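Local coordinates for sugar kinase MJ0406 (Methanococcus jannaschii, PDB 2C4E), which phosphorylates nucleosides, chiefly inosine, guanosine and cytidine, to their monophosphates, with ATP as the best phosphate donor, at residues I177-F190 / Y204-G216. Sequence-based numbering, arbitrary orientation.
Sequences IEHTNFLFMNKHEF and YLERVDALIVTKG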
loop_
_atom_site.group_PDB
_atom_site.type_symbol
_atom_site.label_atom_id
_atom_site.label_comp_id
_atom_site.label_asym_id
_atom_site.label_seq_id
_atom_site.Cartn_x
_atom_site.Cartn_y
_atom_site.Cartn_z
ATOM N N ILE A 177 0.358 33.097 6.108
ATOM C CA ILE A 177 -0.711 33.908 5.537
ATOM C C ILE A 177 -0.255 35.356 5.344
ATOM O O ILE A 177 -0.673 36.009 4.397
ATOM C CB ILE A 177 -2.002 33.828 6.399
ATOM C CG1 ILE A 177 -2.641 32.470 6.205
ATOM C CG2 ILE A 177 -2.978 34.958 6.056
ATOM C CD1 ILE A 177 -3.887 32.247 7.094
ATOM N N GLU A 178 0.637 35.832 6.215
ATOM C CA GLU A 178 1.110 37.195 6.130
ATOM C C GLU A 178 2.057 37.316 4.926
ATOM O O GLU A 178 2.344 38.417 4.481
ATOM C CB GLU A 178 1.708 37.676 7.467
ATOM C CG GLU A 178 0.562 37.871 8.473
ATOM C CD GLU A 178 0.920 38.555 9.764
ATOM O OE1 GLU A 178 2.037 38.326 10.275
ATOM O OE2 GLU A 178 0.043 39.294 10.280
ATOM N N HIS A 179 2.491 36.173 4.402
ATOM C CA HIS A 179 3.334 36.113 3.191
ATOM C C HIS A 179 2.619 35.455 2.022
ATOM O O HIS A 179 3.250 34.841 1.155
ATOM C CB HIS A 179 4.608 35.364 3.513
ATOM C CG HIS A 179 5.414 36.012 4.587
ATOM N ND1 HIS A 179 6.492 36.830 4.329
ATOM C CD2 HIS A 179 5.274 35.984 5.932
ATOM C CE1 HIS A 179 6.982 37.272 5.476
ATOM N NE2 HIS A 179 6.267 36.765 6.464
ATOM N N THR A 180 1.292 35.595 1.998
ATOM C CA THR A 180 0.471 35.014 0.942
ATOM C C THR A 180 -0.308 36.103 0.217
ATOM O O THR A 180 -0.858 36.982 0.855
ATOM C CB THR A 180 -0.528 34.004 1.530
ATOM O OG1 THR A 180 0.174 32.877 2.057
ATOM C CG2 THR A 180 -1.367 33.393 0.425
ATOM N N ASN A 181 -0.325 36.042 -1.110
ATOM C CA ASN A 181 -1.186 36.901 -1.932
ATOM C C ASN A 181 -2.541 36.255 -2.226
ATOM O O ASN A 181 -3.561 36.894 -2.021
ATOM C CB ASN A 181 -0.493 37.304 -3.235
ATOM C CG ASN A 181 0.729 38.143 -2.987
ATOM O OD1 ASN A 181 0.653 39.391 -2.753
ATOM N ND2 ASN A 181 1.866 37.491 -2.975
ATOM N N PHE A 182 -2.555 35.007 -2.692
ATOM C CA PHE A 182 -3.793 34.270 -2.946
ATOM C C PHE A 182 -3.847 33.121 -1.971
ATOM O O PHE A 182 -2.972 32.255 -1.992
ATOM C CB PHE A 182 -3.855 33.636 -4.341
ATOM C CG PHE A 182 -3.555 34.564 -5.488
ATOM C CD1 PHE A 182 -2.265 34.639 -5.999
ATOM C CD2 PHE A 182 -4.546 35.304 -6.088
ATOM C CE1 PHE A 182 -1.978 35.464 -7.076
ATOM C CE2 PHE A 182 -4.266 36.134 -7.191
ATOM C CZ PHE A 182 -2.987 36.210 -7.668
ATOM N N LEU A 183 -4.862 33.115 -1.113
ATOM C CA LEU A 183 -5.069 32.068 -0.133
ATOM C C LEU A 183 -6.300 31.267 -0.525
ATOM O O LEU A 183 -7.409 31.810 -0.613
ATOM C CB LEU A 183 -5.244 32.686 1.247
ATOM C CG LEU A 183 -5.550 31.748 2.415
ATOM C CD1 LEU A 183 -4.361 30.791 2.596
ATOM C CD2 LEU A 183 -5.787 32.589 3.644
ATOM N N PHE A 184 -6.088 29.990 -0.785
ATOM C CA PHE A 184 -7.150 29.059 -1.113
ATOM C C PHE A 184 -7.406 28.133 0.075
ATOM O O PHE A 184 -6.469 27.596 0.657
ATOM C CB PHE A 184 -6.747 28.177 -2.298
ATOM C CG PHE A 184 -6.573 28.898 -3.612
ATOM C CD1 PHE A 184 -5.323 29.421 -3.983
ATOM C CD2 PHE A 184 -7.611 28.983 -4.522
ATOM C CE1 PHE A 184 -5.149 30.052 -5.213
ATOM C CE2 PHE A 184 -7.435 29.610 -5.737
ATOM C CZ PHE A 184 -6.211 30.139 -6.086
ATOM N N MET A 185 -8.669 27.922 0.412
ATOM C CA MET A 185 -9.043 26.914 1.388
ATOM C C MET A 185 -10.408 26.366 1.042
ATOM O O MET A 185 -11.280 27.089 0.592
ATOM C CB MET A 185 -9.077 27.494 2.807
ATOM C CG MET A 185 -7.708 27.683 3.451
ATOM S SD MET A 185 -7.889 28.160 5.208
ATOM C CE MET A 185 -8.103 29.881 5.019
ATOM N N ASN A 186 -10.594 25.079 1.262
ATOM C CA ASN A 186 -11.924 24.510 1.243
ATOM C C ASN A 186 -12.685 24.996 2.475
ATOM O O ASN A 186 -12.072 25.415 3.449
ATOM C CB ASN A 186 -11.848 22.990 1.215
ATOM C CG ASN A 186 -11.383 22.478 -0.123
ATOM O OD1 ASN A 186 -11.908 22.883 -1.159
ATOM N ND2 ASN A 186 -10.382 21.605 -0.118
ATOM N N LYS A 187 -14.011 24.935 2.424
ATOM C CA LYS A 187 -14.841 25.535 3.475
ATOM C C LYS A 187 -14.576 24.987 4.877
ATOM O O LYS A 187 -14.553 25.750 5.835
ATOM C CB LYS A 187 -16.328 25.412 3.146
ATOM C CG LYS A 187 -17.240 26.140 4.148
ATOM C CD LYS A 187 -18.667 26.269 3.626
ATOM C CE LYS A 187 -19.416 27.416 4.294
ATOM N NZ LYS A 187 -20.655 27.771 3.550
ATOM N N HIS A 188 -14.380 23.678 4.991
ATOM C CA HIS A 188 -14.136 23.065 6.296
ATOM C C HIS A 188 -12.824 23.566 6.890
ATOM O O HIS A 188 -12.725 23.839 8.087
ATOM C CB HIS A 188 -14.112 21.538 6.174
ATOM C CG HIS A 188 -15.456 20.928 5.923
ATOM N ND1 HIS A 188 -16.637 21.597 6.163
ATOM C CD2 HIS A 188 -15.805 19.706 5.456
ATOM C CE1 HIS A 188 -17.656 20.811 5.863
ATOM N NE2 HIS A 188 -17.178 19.658 5.431
ATOM N N GLU A 189 -11.826 23.704 6.033
ATOM C CA GLU A 189 -10.505 24.104 6.440
ATOM C C GLU A 189 -10.547 25.604 6.770
ATOM O O GLU A 189 -9.966 26.036 7.743
ATOM C CB GLU A 189 -9.515 23.665 5.331
ATOM C CG GLU A 189 -10.040 22.371 4.654
ATOM C CD GLU A 189 -8.997 21.369 4.232
ATOM O OE1 GLU A 189 -8.282 21.636 3.233
ATOM O OE2 GLU A 189 -8.967 20.279 4.858
ATOM N N PHE A 190 -11.330 26.366 6.014
ATOM C CA PHE A 190 -11.502 27.792 6.270
ATOM C C PHE A 190 -12.143 27.998 7.675
ATOM O O PHE A 190 -11.696 28.855 8.453
ATOM C CB PHE A 190 -12.380 28.414 5.184
ATOM C CG PHE A 190 -12.758 29.846 5.460
ATOM C CD1 PHE A 190 -11.799 30.840 5.370
ATOM C CD2 PHE A 190 -14.058 30.187 5.817
ATOM C CE1 PHE A 190 -12.134 32.169 5.622
ATOM C CE2 PHE A 190 -14.395 31.510 6.081
ATOM C CZ PHE A 190 -13.419 32.500 5.971
ATOM N N TYR A 204 -8.432 38.272 7.261
ATOM C CA TYR A 204 -7.648 37.711 6.164
ATOM C C TYR A 204 -7.278 38.783 5.176
ATOM O O TYR A 204 -6.146 38.811 4.678
ATOM C CB TYR A 204 -8.410 36.633 5.417
ATOM C CG TYR A 204 -8.592 35.374 6.199
ATOM C CD1 TYR A 204 -9.776 35.132 6.888
ATOM C CD2 TYR A 204 -7.601 34.407 6.241
ATOM C CE1 TYR A 204 -9.961 33.969 7.607
ATOM C CE2 TYR A 204 -7.773 33.237 6.947
ATOM C CZ TYR A 204 -8.960 33.020 7.635
ATOM O OH TYR A 204 -9.152 31.848 8.335
ATOM N N LEU A 205 -8.226 39.653 4.865
ATOM C CA LEU A 205 -8.014 40.621 3.788
ATOM C C LEU A 205 -7.073 41.761 4.177
ATOM O O LEU A 205 -6.638 42.512 3.313
ATOM C CB LEU A 205 -9.349 41.178 3.296
ATOM C CG LEU A 205 -10.250 40.149 2.607
ATOM C CD1 LEU A 205 -11.631 40.745 2.381
ATOM C CD2 LEU A 205 -9.648 39.692 1.310
ATOM N N GLU A 206 -6.769 41.902 5.468
ATOM C CA GLU A 206 -5.698 42.808 5.887
ATOM C C GLU A 206 -4.329 42.218 5.528
ATOM O O GLU A 206 -3.341 42.929 5.489
ATOM C CB GLU A 206 -5.766 43.101 7.388
ATOM C CG GLU A 206 -6.900 44.045 7.759
ATOM C CD GLU A 206 -7.037 44.259 9.259
ATOM O OE1 GLU A 206 -6.062 44.001 10.000
ATOM O OE2 GLU A 206 -8.119 44.688 9.709
ATOM N N ARG A 207 -4.284 40.918 5.263
ATOM C CA ARG A 207 -3.030 40.221 5.026
ATOM C C ARG A 207 -2.850 39.715 3.601
ATOM O O ARG A 207 -1.733 39.680 3.125
ATOM C CB ARG A 207 -2.916 39.070 5.994
ATOM C CG ARG A 207 -2.774 39.578 7.419
ATOM C CD ARG A 207 -3.169 38.605 8.473
ATOM N NE ARG A 207 -2.903 39.131 9.812
ATOM C CZ ARG A 207 -3.752 39.869 10.540
ATOM N NH1 ARG A 207 -4.961 40.202 10.081
ATOM N NH2 ARG A 207 -3.391 40.271 11.755
ATOM N N VAL A 208 -3.931 39.276 2.960
ATOM C CA VAL A 208 -3.862 38.690 1.612
ATOM C C VAL A 208 -4.601 39.566 0.609
ATOM O O VAL A 208 -5.362 40.470 0.971
ATOM C CB VAL A 208 -4.416 37.239 1.574
ATOM C CG1 VAL A 208 -3.813 36.402 2.672
ATOM C CG2 VAL A 208 -5.954 37.210 1.666
ATOM N N ASP A 209 -4.324 39.348 -0.670
ATOM C CA ASP A 209 -5.033 40.072 -1.715
ATOM C C ASP A 209 -6.348 39.428 -2.106
ATOM O O ASP A 209 -7.284 40.123 -2.488
ATOM C CB ASP A 209 -4.161 40.186 -2.967
ATOM C CG ASP A 209 -2.904 40.955 -2.740
ATOM O OD1 ASP A 209 -2.930 42.047 -2.128
ATOM O OD2 ASP A 209 -1.823 40.577 -3.229
ATOM N N ALA A 210 -6.403 38.101 -2.045
ATOM C CA ALA A 210 -7.602 37.354 -2.381
ATOM C C ALA A 210 -7.666 36.107 -1.538
ATOM O O ALA A 210 -6.676 35.373 -1.405
ATOM C CB ALA A 210 -7.636 36.982 -3.850
ATOM N N LEU A 211 -8.840 35.894 -0.945
ATOM C CA LEU A 211 -9.150 34.696 -0.215
ATOM C C LEU A 211 -10.195 33.963 -1.039
ATOM O O LEU A 211 -11.242 34.521 -1.338
ATOM C CB LEU A 211 -9.759 35.071 1.147
ATOM C CG LEU A 211 -10.528 33.978 1.879
ATOM C CD1 LEU A 211 -9.582 32.852 2.242
ATOM C CD2 LEU A 211 -11.212 34.557 3.122
ATOM N N ILE A 212 -9.904 32.725 -1.399
ATOM C CA ILE A 212 -10.761 31.930 -2.241
ATOM C C ILE A 212 -11.194 30.717 -1.437
ATOM O O ILE A 212 -10.378 29.866 -1.060
ATOM C CB ILE A 212 -10.038 31.488 -3.520
ATOM C CG1 ILE A 212 -9.492 32.713 -4.286
ATOM C CG2 ILE A 212 -11.011 30.662 -4.372
ATOM C CD1 ILE A 212 -8.025 33.024 -4.006
ATOM N N VAL A 213 -12.475 30.676 -1.127
ATOM C CA VAL A 213 -13.050 29.574 -0.387
ATOM C C VAL A 213 -13.832 28.702 -1.353
ATOM O O VAL A 213 -14.812 29.137 -1.957
ATOM C CB VAL A 213 -13.960 30.065 0.761
ATOM C CG1 VAL A 213 -14.576 28.885 1.495
ATOM C CG2 VAL A 213 -13.185 30.971 1.717
ATOM N N THR A 214 -13.375 27.474 -1.503
ATOM C CA THR A 214 -13.997 26.534 -2.404
ATOM C C THR A 214 -14.935 25.625 -1.629
ATOM O O THR A 214 -14.630 25.189 -0.513
ATOM C CB THR A 214 -12.904 25.734 -3.140
ATOM O OG1 THR A 214 -11.978 25.206 -2.178
ATOM C CG2 THR A 214 -12.048 26.646 -3.973
ATOM N N LYS A 215 -16.092 25.371 -2.232
ATOM C CA LYS A 215 -17.168 24.601 -1.624
ATOM C C LYS A 215 -17.606 23.449 -2.545
ATOM O O LYS A 215 -18.710 22.947 -2.427
ATOM C CB LYS A 215 -18.354 25.524 -1.318
ATOM C CG LYS A 215 -17.986 26.840 -0.640
ATOM C CD LYS A 215 -19.190 27.759 -0.515
ATOM C CE LYS A 215 -18.824 29.075 0.154
ATOM N NZ LYS A 215 -19.894 30.097 -0.009
ATOM N N GLY A 216 -16.728 23.037 -3.456
ATOM C CA GLY A 216 -17.000 21.921 -4.356
ATOM C C GLY A 216 -18.246 22.065 -5.222
ATOM O O GLY A 216 -18.270 22.863 -6.160
HETATM O O HOH W 1 0.446 40.377 4.618
HETATM O O HOH W 2 -0.591 39.871 0.485
#
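Arg207 lies alongside Glu178, both pointing the same way, and arginine suits the place because its long aliphatic chain ends in a charge that can meet the carboxylate. CB rests near the methyl CG2 of Ile177; CG and CD run beside CG of Glu178, with 3.8 Å from Arg207 CD to that carbon. The extended chain then brings NE within 3.0 Å of Glu178 OE2, a salt bridge met on the anti side, with NE tilted somewhat out of the carboxylate plane, although the two flat groups are only 7° apart. At the tip, NH1 hydrogen-bonds the carbonyl of Asp203. With the chain cut back to an alanine here, the carboxylate of Glu178 is likely to lose its positive mate, and its CG the methylene groups that lie beside it.

Beyond this pair, strands 182-186 and 210-214 run parallel as neighbours in the central sheet of the ribokinase fold, joined by a beta-alpha-beta crossover through helices 187-197 and 201-205. Backbone bonds such as Ile212 N to Leu183 O, 2.8 Å, knit them together. From the crossover helix 201-205, the flat, wide ring of Tyr204 reaches the sheet and suits a place beside Leu183, Met185 and Phe190, its CE1 lying 3.4 Å from Phe190 CE1, while its hydroxyl bonds Ser194. Phe190, with CG anti to the backbone N (chi1 173°), offers one ring face to Val213 CG2. On the opposite face of the sheet, branched Ile212 sets CD1 over one face of the Phe184 ring, 4.0 Å from the centroid. Where the strands end, two ATP-binding residues meet: Thr214 OG1 donates to Asn186 OD1 at 2.5 Å, from above the amide plane, and also bonds Arg250, the probable transition-state stabiliser.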